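Local coordinates for protein ATP-dependent Clp endopeptidase (Clostridium difficile, PDB 3FES) that probably serves as the N-terminal domain of a ClpC-type AAA+ unfoldase, a helical module that in relatives receives adaptors and substrates for ATP-driven proteolysis, at residues H28-S33 / I80-S86; K24-N29 / E70-I76; I36-L40 / I110-I114; Y61-I66 / I125-A129. All blocks are in the same frame, centred on the assembly; numbering follows the deposited sequence. Where two conformers were deposited one is given.

Contact 1: H28-S33 / I80-S86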
loop_
_atom_site.group_PDB
_atom_site.type_symbol
_atom_site.label_atom_id
_atom_site.label_comp_id
_atom_site.label_asym_id
_atom_site.label_seq_id
_atom_site.Cartn_x
_atom_site.Cartn_y
_atom_site.Cartn_z
ATOM N N HIS A 28 16.411 -0.422 -0.216
ATOM C CA HIS A 28 15.780 0.878 -0.493
ATOM C C HIS A 28 15.669 1.641 0.824
ATOM O O HIS A 28 15.065 1.129 1.776
ATOM C CB HIS A 28 14.380 0.672 -1.089
ATOM C CG HIS A 28 14.390 -0.008 -2.416
ATOM N ND1 HIS A 28 13.242 -0.455 -3.037
ATOM C CD2 HIS A 28 15.419 -0.356 -3.231
ATOM C CE1 HIS A 28 13.560 -1.018 -4.191
ATOM N NE2 HIS A 28 14.875 -0.981 -4.326
ATOM N N ASN A 29 16.212 2.847 0.916
ATOM C CA ASN A 29 16.155 3.564 2.203
ATOM C C ASN A 29 14.976 4.540 2.292
ATOM O O ASN A 29 14.788 5.212 3.289
ATOM C CB ASN A 29 17.480 4.229 2.560
ATOM C CG ASN A 29 18.021 5.097 1.449
ATOM O OD1 ASN A 29 17.267 5.628 0.632
ATOM N ND2 ASN A 29 19.337 5.202 1.382
ATOM N N ILE A 30 14.178 4.593 1.240
ATOM C CA ILE A 30 12.979 5.416 1.227
ATOM C C ILE A 30 11.777 4.530 0.947
ATOM O O ILE A 30 11.736 3.814 -0.052
ATOM C CB ILE A 30 13.094 6.574 0.165
ATOM C CG1 ILE A 30 14.322 7.453 0.499
ATOM C CG2 ILE A 30 11.804 7.398 0.142
ATOM C CD1 ILE A 30 14.772 8.381 -0.654
ATOM N N VAL A 31 10.788 4.587 1.827
ATOM C CA VAL A 31 9.546 3.801 1.651
ATOM C C VAL A 31 8.585 4.619 0.775
ATOM O O VAL A 31 8.124 5.698 1.191
ATOM C CB VAL A 31 8.869 3.563 2.997
ATOM C CG1 VAL A 31 7.540 2.791 2.835
ATOM C CG2 VAL A 31 9.823 2.808 3.931
ATOM N N GLY A 32 8.321 4.121 -0.422
ATOM C CA GLY A 32 7.429 4.771 -1.392
ATOM C C GLY A 32 6.085 4.076 -1.466
ATOM O O GLY A 32 5.842 3.102 -0.761
ATOM N N SER A 33 5.197 4.562 -2.342
ATOM C CA SER A 33 3.856 3.987 -2.437
ATOM C C SER A 33 3.935 2.523 -2.826
ATOM O O SER A 33 3.065 1.733 -2.427
ATOM C CB SER A 33 3.001 4.741 -3.491
ATOM O OG SER A 33 3.620 4.735 -4.758
ATOM N N ILE A 80 15.095 3.716 8.128
ATOM C CA ILE A 80 14.797 4.306 6.834
ATOM C C ILE A 80 13.479 5.134 6.963
ATOM O O ILE A 80 12.851 5.122 8.039
ATOM C CB ILE A 80 14.604 3.200 5.815
ATOM C CG1 ILE A 80 13.333 2.438 6.127
ATOM C CG2 ILE A 80 15.826 2.211 5.792
ATOM C CD1 ILE A 80 12.762 1.797 4.950
ATOM N N VAL A 81 13.037 5.823 5.899
ATOM C CA VAL A 81 12.010 6.882 6.065
ATOM C C VAL A 81 10.952 6.894 4.976
ATOM O O VAL A 81 11.212 6.419 3.878
ATOM C CB VAL A 81 12.652 8.306 6.173
ATOM C CG1 VAL A 81 13.579 8.377 7.407
ATOM C CG2 VAL A 81 13.456 8.628 4.934
ATOM N N LEU A 82 9.754 7.407 5.307
ATOM C CA LEU A 82 8.689 7.568 4.334
ATOM C C LEU A 82 8.985 8.723 3.378
ATOM O O LEU A 82 9.443 9.778 3.802
ATOM C CB LEU A 82 7.364 7.863 5.020
ATOM C CG LEU A 82 6.841 6.772 5.971
ATOM C CD1 LEU A 82 5.672 7.361 6.724
ATOM C CD2 LEU A 82 6.405 5.585 5.127
ATOM N N SER A 83 8.682 8.503 2.105
ATOM C CA SER A 83 8.722 9.606 1.139
ATOM C C SER A 83 7.510 10.566 1.400
ATOM O O SER A 83 6.551 10.207 2.083
ATOM C CB SER A 83 8.577 9.056 -0.275
ATOM O OG SER A 83 7.299 8.510 -0.420
ATOM N N PRO A 84 7.536 11.756 0.780
ATOM C CA PRO A 84 6.428 12.708 0.912
ATOM C C PRO A 84 5.138 12.087 0.400
ATOM O O PRO A 84 4.087 12.230 1.018
ATOM C CB PRO A 84 6.921 13.888 0.037
ATOM C CG PRO A 84 8.384 13.939 0.370
ATOM C CD PRO A 84 8.722 12.401 0.193
ATOM N N ARG A 85 5.224 11.337 -0.688
ATOM C CA ARG A 85 4.016 10.720 -1.234
ATOM C C ARG A 85 3.407 9.653 -0.296
ATOM O O ARG A 85 2.178 9.588 -0.125
ATOM C CB ARG A 85 4.250 10.090 -2.607
ATOM C CG ARG A 85 2.969 9.499 -3.170
ATOM C CD ARG A 85 3.142 8.994 -4.608
ATOM N NE ARG A 85 3.375 10.062 -5.603
ATOM C CZ ARG A 85 4.570 10.392 -6.082
ATOM N NH1 ARG A 85 4.676 11.333 -7.002
ATOM N NH2 ARG A 85 5.661 9.760 -5.634
ATOM N N SER A 86 4.274 8.852 0.303
ATOM C CA SER A 86 3.863 7.923 1.354
ATOM C C SER A 86 3.195 8.626 2.507
ATOM O O SER A 86 2.143 8.180 2.971
ATOM C CB SER A 86 5.045 7.076 1.813
ATOM O OG SER A 86 5.421 6.196 0.740
HETATM O O HOH W 1 6.507 7.438 -3.318
#
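Val31 O is gripped from opposite faces of its carbonyl plane by two donors of 80-86: Ser83 N comes in nearly straight at 3.0 Å (174° at the hydrogen), and Ser86 OG stands above the plane, 2.8 Å from the same Val31 O. Two further backbone bonds continue the pairing, Val31 N to Val81 O at 2.8 Å and Val81 N to Asn29 O at 3.2 Å. Ser83 is the N-cap of helix 84-99; its OG lies between its own backbone N and carbonyl carbon (chi1 66°), where it accepts from Ser86 N at 3.1 Å. The backbone bonds belong to a two-stranded parallel sheet, 30-31 beside 81-82, each strand leading through a single N-cap residue, Gly32 or Ser83, into a helix of the alpha-helical Clp N-terminal domain. Ile30 and Val81 lie exposed on one face of the sheet. On the other, Val31 and Leu82 stand side by side pointing the same way, with Val31 CG1 3.8 Å from Leu82 CD2, and Phe20 of helix 10-25 packs against both. Ile80 crosses Val31 at about a right angle, and its CD1 presses to 3.3 Å from Val31 CG2, tighter than usual carbon contact. At the helix end a water joins Ser83 OG, with weak bonds from Ser33 N and Arg85 NH2. Arg85 NE forms a salt bridge with Glu117, and Ser33 OG bonds Ala122 N.

Contact 2: K24-N29 / E70-I76; sequences KSLGHN and EGKGEEI
Lys24 O and Leu26 O, at the C-terminal end of helix 10-25, accept backbone bonds from Ile76 N (3.1 Å) and Gly73 N (2.8 Å), each donor standing above the carbonyl plane. Gly27, with positive phi, closes that helix in a Schellman motif, and its N reaches Lys24 O from the face opposite Ile76 N. Gly27 CA lies 3.0 Å from Glu74 O, so the two backbones pack closely there. His28 NE2 donates to Gly71 O, 2.8 Å away and in the ring plane. Glu70 lays its carboxylate over one face of the imidazole, the two planes 29° apart, with OE1 offset toward the rim; Leu26 CB sits over the centre of the opposite face. Thus the imidazole is sandwiched as well as bonded, which fixes its rotation. Ile76 sends CD1 against the backbone of His28, 3.2 Å from His28 O, while Glu75 bends at chi2 (-133°) so that its carboxylate lies along Ser25. Waters bridge Ser25 O to Gly73 O and Ser25 OG to Glu75 OE2; Ser25 OG also hydrogen-bonds Glu21 O. The 70-76 loop therefore wraps the exit of helix 10-25 at the surface, linking helix 59-70, on which Leu26 and His28 also pack, to the approach of strand 81-82.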
loop_
_atom_site.group_PDB
_atom_site.type_symbol
_atom_site.label_atom_id
_atom_site.label_comp_id
_atom_site.label_asym_id
_atom_site.label_seq_id
_atom_site.Cartn_x
_atom_site.Cartn_y
_atom_site.Cartn_z
ATOM N N LYS A 24 13.679 -2.318 3.199
ATOM C CA LYS A 24 14.970 -2.700 3.729
ATOM C C LYS A 24 15.569 -3.899 2.980
ATOM O O LYS A 24 16.771 -3.888 2.623
ATOM C CB LYS A 24 14.853 -3.056 5.211
ATOM C CG LYS A 24 14.722 -1.853 6.138
ATOM C CD LYS A 24 14.745 -2.373 7.592
ATOM C CE LYS A 24 14.259 -1.335 8.567
ATOM N NZ LYS A 24 15.390 -0.879 9.414
ATOM N N SER A 25 14.730 -4.919 2.790
ATOM C CA SER A 25 15.082 -6.142 2.081
ATOM C C SER A 25 15.673 -5.857 0.720
ATOM O O SER A 25 16.614 -6.527 0.308
ATOM C CB SER A 25 13.860 -7.035 1.898
ATOM O OG SER A 25 13.569 -7.722 3.089
ATOM N N LEU A 26 15.099 -4.870 0.034
ATOM C CA LEU A 26 15.509 -4.502 -1.333
ATOM C C LEU A 26 16.657 -3.480 -1.393
ATOM O O LEU A 26 17.070 -3.063 -2.493
ATOM C CB LEU A 26 14.301 -3.962 -2.089
ATOM C CG LEU A 26 13.122 -4.931 -2.226
ATOM C CD1 LEU A 26 11.921 -4.185 -2.713
ATOM C CD2 LEU A 26 13.493 -6.163 -3.139
ATOM N N GLY A 27 17.189 -3.102 -0.231
ATOM C CA GLY A 27 18.216 -2.060 -0.138
ATOM C C GLY A 27 17.683 -0.677 -0.526
ATOM O O GLY A 27 18.419 0.149 -1.093
ATOM N N HIS A 28 16.411 -0.422 -0.216
ATOM C CA HIS A 28 15.780 0.878 -0.493
ATOM C C HIS A 28 15.669 1.641 0.824
ATOM O O HIS A 28 15.065 1.129 1.776
ATOM C CB HIS A 28 14.380 0.672 -1.089
ATOM C CG HIS A 28 14.390 -0.008 -2.416
ATOM N ND1 HIS A 28 13.242 -0.455 -3.037
ATOM C CD2 HIS A 28 15.419 -0.356 -3.231
ATOM C CE1 HIS A 28 13.560 -1.018 -4.191
ATOM N NE2 HIS A 28 14.875 -0.981 -4.326
ATOM N N ASN A 29 16.212 2.847 0.916
ATOM C CA ASN A 29 16.155 3.564 2.203
ATOM C C ASN A 29 14.976 4.540 2.292
ATOM O O ASN A 29 14.788 5.212 3.289
ATOM C CB ASN A 29 17.480 4.229 2.560
ATOM C CG ASN A 29 18.021 5.097 1.449
ATOM O OD1 ASN A 29 17.267 5.628 0.632
ATOM N ND2 ASN A 29 19.337 5.202 1.382
ATOM N N GLU A 70 13.253 -0.050 -10.061
ATOM C CA GLU A 70 14.034 0.687 -9.082
ATOM C C GLU A 70 15.383 0.085 -8.813
ATOM O O GLU A 70 16.237 0.745 -8.198
ATOM C CB GLU A 70 13.320 0.656 -7.727
ATOM C CG GLU A 70 12.164 1.534 -7.625
ATOM C CD GLU A 70 11.821 1.738 -6.182
ATOM O OE1 GLU A 70 12.584 2.419 -5.457
ATOM O OE2 GLU A 70 10.810 1.191 -5.753
ATOM N N GLY A 71 15.546 -1.182 -9.202
ATOM C CA GLY A 71 16.749 -1.950 -8.908
ATOM C C GLY A 71 16.707 -2.438 -7.465
ATOM O O GLY A 71 15.759 -2.148 -6.737
ATOM N N LYS A 72 17.725 -3.184 -7.060
ATOM C CA LYS A 72 17.870 -3.576 -5.663
ATOM C C LYS A 72 19.312 -3.531 -5.207
ATOM O O LYS A 72 20.231 -3.717 -6.007
ATOM C CB LYS A 72 17.190 -4.927 -5.358
ATOM C CG LYS A 72 17.760 -6.139 -6.016
ATOM C CD LYS A 72 16.994 -7.389 -5.549
ATOM C CE LYS A 72 17.800 -8.672 -5.708
ATOM N NZ LYS A 72 17.086 -9.837 -5.055
ATOM N N GLY A 73 19.512 -3.236 -3.930
ATOM C CA GLY A 73 20.850 -3.118 -3.359
ATOM C C GLY A 73 20.939 -4.032 -2.167
ATOM O O GLY A 73 20.029 -4.805 -1.931
ATOM N N GLU A 74 22.022 -3.958 -1.407
ATOM C CA GLU A 74 22.175 -4.856 -0.256
ATOM C C GLU A 74 21.186 -4.523 0.863
ATOM O O GLU A 74 20.728 -3.386 0.961
ATOM C CB GLU A 74 23.601 -4.808 0.261
ATOM C CG GLU A 74 24.612 -5.463 -0.691
ATOM C CD GLU A 74 26.034 -5.000 -0.440
ATOM O OE1 GLU A 74 26.270 -3.772 -0.428
ATOM O OE2 GLU A 74 26.920 -5.868 -0.263
ATOM N N GLU A 75 20.875 -5.497 1.724
ATOM C CA GLU A 75 19.909 -5.255 2.808
ATOM C C GLU A 75 20.361 -4.126 3.729
ATOM O O GLU A 75 21.541 -3.998 4.034
ATOM C CB GLU A 75 19.622 -6.522 3.623
ATOM C CG GLU A 75 18.548 -7.431 3.016
ATOM C CD GLU A 75 17.498 -7.912 4.046
ATOM O OE1 GLU A 75 17.136 -7.146 4.976
ATOM O OE2 GLU A 75 17.004 -9.054 3.906
ATOM N N ILE A 76 19.412 -3.300 4.154
ATOM C CA ILE A 76 19.690 -2.239 5.129
ATOM C C ILE A 76 19.259 -2.687 6.523
ATOM O O ILE A 76 18.181 -3.271 6.688
ATOM C CB ILE A 76 18.902 -0.966 4.789
ATOM C CG1 ILE A 76 19.015 -0.663 3.300
ATOM C CG2 ILE A 76 19.361 0.218 5.661
ATOM C CD1 ILE A 76 17.988 0.285 2.844
HETATM O O HOH W 2 18.675 -7.011 -1.173
HETATM O O HOH W 3 14.828 -10.446 3.583
#

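Contact 3: I36-L40 / I110-I114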
loop_
_atom_site.group_PDB
_atom_site.type_symbol
_atom_site.label_atom_id
_atom_site.label_comp_id
_atom_site.label_asym_id
_atom_site.label_seq_id
_atom_site.Cartn_x
_atom_site.Cartn_y
_atom_site.Cartn_z
ATOM N N ILE A 36 4.377 0.397 0.258
ATOM C CA ILE A 36 3.112 0.324 0.994
ATOM C C ILE A 36 2.184 -0.682 0.287
ATOM O O ILE A 36 1.531 -1.505 0.931
ATOM C CB ILE A 36 2.429 1.720 1.068
ATOM C CG1 ILE A 36 3.318 2.737 1.812
ATOM C CG2 ILE A 36 1.036 1.610 1.747
ATOM C CD1 ILE A 36 2.765 4.147 1.773
ATOM N N LEU A 37 2.103 -0.601 -1.052
ATOM C CA LEU A 37 1.282 -1.578 -1.783
ATOM C C LEU A 37 1.717 -3.036 -1.526
ATOM O O LEU A 37 0.870 -3.941 -1.295
ATOM C CB LEU A 37 1.329 -1.252 -3.294
ATOM C CG LEU A 37 0.345 -2.053 -4.153
ATOM C CD1 LEU A 37 -1.077 -1.564 -3.959
ATOM C CD2 LEU A 37 0.715 -1.862 -5.609
ATOM N N LEU A 38 3.030 -3.265 -1.537
ATOM C CA LEU A 38 3.561 -4.595 -1.273
ATOM C C LEU A 38 3.307 -4.973 0.186
ATOM O O LEU A 38 2.959 -6.124 0.490
ATOM C CB LEU A 38 5.068 -4.644 -1.561
ATOM C CG LEU A 38 5.821 -5.957 -1.291
ATOM C CD1 LEU A 38 5.157 -7.181 -1.965
ATOM C CD2 LEU A 38 7.268 -5.787 -1.711
ATOM N N GLY A 39 3.443 -3.991 1.074
ATOM C CA GLY A 39 3.127 -4.227 2.499
ATOM C C GLY A 39 1.667 -4.660 2.718
ATOM O O GLY A 39 1.382 -5.549 3.553
ATOM N N LEU A 40 0.740 -3.997 2.021
ATOM C CA LEU A 40 -0.689 -4.338 2.066
ATOM C C LEU A 40 -0.936 -5.771 1.589
ATOM O O LEU A 40 -1.732 -6.485 2.199
ATOM C CB LEU A 40 -1.555 -3.349 1.258
ATOM C CG LEU A 40 -1.587 -1.877 1.783
ATOM C CD1 LEU A 40 -2.135 -0.954 0.662
ATOM C CD2 LEU A 40 -2.442 -1.829 3.089
ATOM N N ILE A 110 -6.021 2.767 3.282
ATOM C CA ILE A 110 -4.690 2.989 2.713
ATOM C C ILE A 110 -4.712 2.680 1.217
ATOM O O ILE A 110 -4.209 3.450 0.439
ATOM C CB ILE A 110 -3.617 2.196 3.452
ATOM C CG1 ILE A 110 -3.647 2.607 4.941
ATOM C CG2 ILE A 110 -2.196 2.441 2.805
ATOM C CD1 ILE A 110 -2.631 1.801 5.837
ATOM N N LEU A 111 -5.339 1.580 0.820
ATOM C CA LEU A 111 -5.386 1.267 -0.618
ATOM C C LEU A 111 -6.246 2.305 -1.374
ATOM O O LEU A 111 -5.895 2.729 -2.479
ATOM C CB LEU A 111 -5.888 -0.196 -0.833
ATOM C CG LEU A 111 -5.887 -0.649 -2.316
ATOM C CD1 LEU A 111 -4.508 -0.509 -2.968
ATOM C CD2 LEU A 111 -6.413 -2.136 -2.403
ATOM N N LEU A 112 -7.356 2.740 -0.776
ATOM C CA LEU A 112 -8.167 3.826 -1.372
ATOM C C LEU A 112 -7.301 5.076 -1.658
ATOM O O LEU A 112 -7.411 5.760 -2.695
ATOM C CB LEU A 112 -9.237 4.236 -0.376
ATOM C CG LEU A 112 -10.606 4.751 -0.781
ATOM C CD1 LEU A 112 -11.134 4.081 -2.045
ATOM C CD2 LEU A 112 -11.494 4.394 0.419
ATOM N N ALA A 113 -6.474 5.386 -0.671
ATOM C CA ALA A 113 -5.603 6.563 -0.731
ATOM C C ALA A 113 -4.509 6.427 -1.783
ATOM O O ALA A 113 -4.208 7.408 -2.489
ATOM C CB ALA A 113 -4.967 6.761 0.682
ATOM N N ILE A 114 -3.923 5.225 -1.900
ATOM C CA ILE A 114 -2.930 4.958 -2.957
ATOM C C ILE A 114 -3.572 5.273 -4.297
ATOM O O ILE A 114 -3.030 6.037 -5.104
ATOM C CB ILE A 114 -2.425 3.490 -2.932
ATOM C CG1 ILE A 114 -1.467 3.291 -1.733
ATOM C CG2 ILE A 114 -1.607 3.170 -4.211
ATOM C CD1 ILE A 114 -1.054 1.812 -1.539
#
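Leu40, Ile114 and Ile110 bury the most surface here, and their methyl groups meet near the middle of the domain. Leu40 and Ile114 reach toward each other tip to tip, CD1 of Leu40 being 3.7 Å from CD1 of Ile114. The same Leu40 CD1 also lies 4.0 Å from Ile110 CG2, so one methyl is lodged between two isoleucines a helical turn apart; it touches Leu111 CB as well. With CG1 beside the backbone N (chi1 -74°) and an extended chi2, Ile114 carries its CD1 across to helix 33-43, sliding past Ile36 in the opposite direction to within 3.9 Å of Ile36 CG2. Ile110 instead uses its branch: CG2, anti to the backbone N, meets Ile36 CG2 at 3.5 Å, the two side chains crossing at about a right angle. At one flank Leu37 CD1 rests 3.7 Å from Leu111 CD1. No hydrogen bond spans the interface. Around it, helix 10-25 packs on Leu40 and Ile110, helix 47-55 on Leu37, Leu40 and Leu111, and helix 84-99 on Ile36 and Ile110. The local axes approach to 10.7 Å, running roughly antiparallel at 148°. All six touching side chains form part of the buried core near the chain's centre; 36-40 and 110-114 each lie in one of two Clp amino-terminal repeats, consistent with the duplicated helical repeat of this domain.

Contact 4: Y61-I66 / I125-A129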
loop_
_atom_site.group_PDB
_atom_site.type_symbol
_atom_site.label_atom_id
_atom_site.label_comp_id
_atom_site.label_asym_id
_atom_site.label_seq_id
_atom_site.Cartn_x
_atom_site.Cartn_y
_atom_site.Cartn_z
ATOM N N TYR A 61 5.199 -11.187 -7.918
ATOM C CA TYR A 61 5.007 -10.274 -9.050
ATOM C C TYR A 61 5.324 -8.822 -8.673
ATOM O O TYR A 61 6.092 -8.142 -9.359
ATOM C CB TYR A 61 3.594 -10.363 -9.614
ATOM C CG TYR A 61 3.310 -9.323 -10.673
ATOM C CD1 TYR A 61 3.555 -9.586 -12.023
ATOM C CD2 TYR A 61 2.817 -8.068 -10.328
ATOM C CE1 TYR A 61 3.298 -8.619 -13.006
ATOM C CE2 TYR A 61 2.554 -7.091 -11.302
ATOM C CZ TYR A 61 2.796 -7.370 -12.628
ATOM O OH TYR A 61 2.534 -6.408 -13.581
ATOM N N LEU A 62 4.729 -8.349 -7.586
ATOM C CA LEU A 62 4.954 -6.959 -7.157
ATOM C C LEU A 62 6.414 -6.639 -6.884
ATOM O O LEU A 62 6.943 -5.630 -7.356
ATOM C CB LEU A 62 4.134 -6.650 -5.910
ATOM C CG LEU A 62 2.634 -6.461 -6.061
ATOM C CD1 LEU A 62 2.107 -5.992 -4.677
ATOM C CD2 LEU A 62 2.329 -5.422 -7.144
ATOM N N GLU A 63 7.047 -7.495 -6.093
ATOM C CA GLU A 63 8.485 -7.422 -5.865
ATOM C C GLU A 63 9.320 -7.384 -7.131
ATOM O O GLU A 63 10.213 -6.545 -7.251
ATOM C CB GLU A 63 8.947 -8.587 -5.033
ATOM C CG GLU A 63 9.190 -8.237 -3.627
ATOM C CD GLU A 63 9.852 -9.360 -2.884
ATOM O OE1 GLU A 63 10.800 -9.066 -2.119
ATOM O OE2 GLU A 63 9.429 -10.535 -3.068
ATOM N N GLY A 64 9.043 -8.290 -8.068
ATOM C CA GLY A 64 9.754 -8.308 -9.355
ATOM C C GLY A 64 9.625 -6.991 -10.102
ATOM O O GLY A 64 10.612 -6.470 -10.633
ATOM N N LYS A 65 8.402 -6.449 -10.147
ATOM C CA LYS A 65 8.141 -5.177 -10.834
ATOM C C LYS A 65 8.853 -4.005 -10.162
ATOM O O LYS A 65 9.354 -3.098 -10.837
ATOM C CB LYS A 65 6.638 -4.888 -10.929
ATOM C CG LYS A 65 5.859 -5.766 -11.929
ATOM C CD LYS A 65 6.461 -5.792 -13.355
ATOM C CE LYS A 65 6.732 -4.376 -13.898
ATOM N NZ LYS A 65 7.395 -4.396 -15.236
ATOM N N ILE A 66 8.910 -4.044 -8.835
ATOM C CA ILE A 66 9.592 -3.015 -8.079
ATOM C C ILE A 66 11.074 -3.051 -8.428
ATOM O O ILE A 66 11.652 -2.017 -8.754
ATOM C CB ILE A 66 9.372 -3.183 -6.563
ATOM C CG1 ILE A 66 7.922 -2.828 -6.209
ATOM C CG2 ILE A 66 10.349 -2.287 -5.768
ATOM C CD1 ILE A 66 7.575 -3.165 -4.701
ATOM N N ILE A 125 2.551 0.558 -11.398
ATOM C CA ILE A 125 2.452 -0.892 -11.415
ATOM C C ILE A 125 0.998 -1.328 -11.653
ATOM O O ILE A 125 0.758 -2.228 -12.440
ATOM C CB ILE A 125 2.989 -1.520 -10.097
ATOM C CG1 ILE A 125 4.517 -1.310 -9.991
ATOM C CG2 ILE A 125 2.569 -3.025 -10.007
ATOM C CD1 ILE A 125 5.120 -1.679 -8.620
ATOM N N LEU A 126 0.038 -0.702 -10.969
ATOM C CA LEU A 126 -1.379 -1.029 -11.227
ATOM C C LEU A 126 -1.739 -0.756 -12.705
ATOM O O LEU A 126 -2.412 -1.560 -13.362
ATOM C CB LEU A 126 -2.298 -0.228 -10.321
ATOM C CG LEU A 126 -2.102 -0.554 -8.832
ATOM C CD1 LEU A 126 -2.866 0.475 -8.021
ATOM C CD2 LEU A 126 -2.628 -1.940 -8.551
ATOM N N ASN A 127 -1.282 0.378 -13.208
ATOM C CA ASN A 127 -1.573 0.742 -14.595
ATOM C C ASN A 127 -0.936 -0.215 -15.589
ATOM O O ASN A 127 -1.560 -0.600 -16.593
ATOM C CB ASN A 127 -1.079 2.166 -14.876
ATOM C CG ASN A 127 -1.879 3.211 -14.119
ATOM O OD1 ASN A 127 -2.972 2.937 -13.652
ATOM N ND2 ASN A 127 -1.326 4.412 -13.982
ATOM N N TYR A 128 0.318 -0.577 -15.324
ATOM C CA TYR A 128 1.087 -1.488 -16.197
ATOM C C TYR A 128 0.373 -2.833 -16.304
ATOM O O TYR A 128 0.235 -3.413 -17.410
ATOM C CB TYR A 128 2.519 -1.668 -15.628
ATOM C CG TYR A 128 3.412 -2.526 -16.497
ATOM C CD1 TYR A 128 4.216 -1.950 -17.487
ATOM C CD2 TYR A 128 3.450 -3.922 -16.332
ATOM C CE1 TYR A 128 5.036 -2.741 -18.306
ATOM C CE2 TYR A 128 4.262 -4.721 -17.148
ATOM C CZ TYR A 128 5.046 -4.120 -18.121
ATOM O OH TYR A 128 5.846 -4.899 -18.909
ATOM N N ALA A 129 -0.106 -3.316 -15.154
ATOM C CA ALA A 129 -0.874 -4.555 -15.083
ATOM C C ALA A 129 -2.287 -4.419 -15.674
ATOM O O ALA A 129 -2.954 -5.410 -15.866
ATOM C CB ALA A 129 -0.958 -5.059 -13.613
#
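Ile125 drops as a knob into a hole on helix 59-70 lined by Tyr61, Leu62, Lys65 and Ile66. Its two branches divide the work: CG2 lies 3.7 Å from Leu62 CD2 and also reaches the Tyr61 ring, while CD1 extends to 3.9 Å from Ile66 CG1. The local axes cross steeply, at 108°, and Tyr61, Lys65 and Tyr128 extend the contact toward solvent. Lys65 CG lies over a face of the Tyr61 ring; beyond it the chain is bent at chi2 and chi3, which brings CE and NZ over the face of Tyr128. NZ stands 3.9 Å from the centroid of the Tyr128 ring, 23° off the normal, in a cation-pi contact displaced toward the CE2 and CZ side of the ring. Tyr61 OH approaches the edge of that ring, 3.8 Å from Tyr128 CD2, and rests 3.7 Å from Ala129 CB. Leu62 also packs on Leu41 and Phe57. Asp68 adds a long, weak ion pair to Lys65 NZ. The chemistry thus grades from a buried aliphatic anchor to a rim where the lysine's charge is probably eased by the tyrosine pi face and a distant carboxylate, with no hydrogen bond across the two segments.

How the contacts relate
Contact 3 lies about 2 Å from the chain's centre, and contacts 1 and 4 each have their centres about 13 Å from the centre of contact 3. Contact 1 touches contact 3 where Ser86 OG meets Ile36 CD1 at 3.5 Å, strand 30-31 leading into helix 33-43. Contact 4 joins contact 3 through Leu38, whose CD2 is 3.7 Å from Glu63 CG. Contacts 1 and 2 share His28 and Asn29, with centres about 12 Å apart; His28 CE1 also packs 3.8 Å from Ile66 CG2, tying both to contact 4. Contacts 2 and 3 do not touch. A bound magnesium ion lies about 8 Å from the side chain of Ile110 in contact 3.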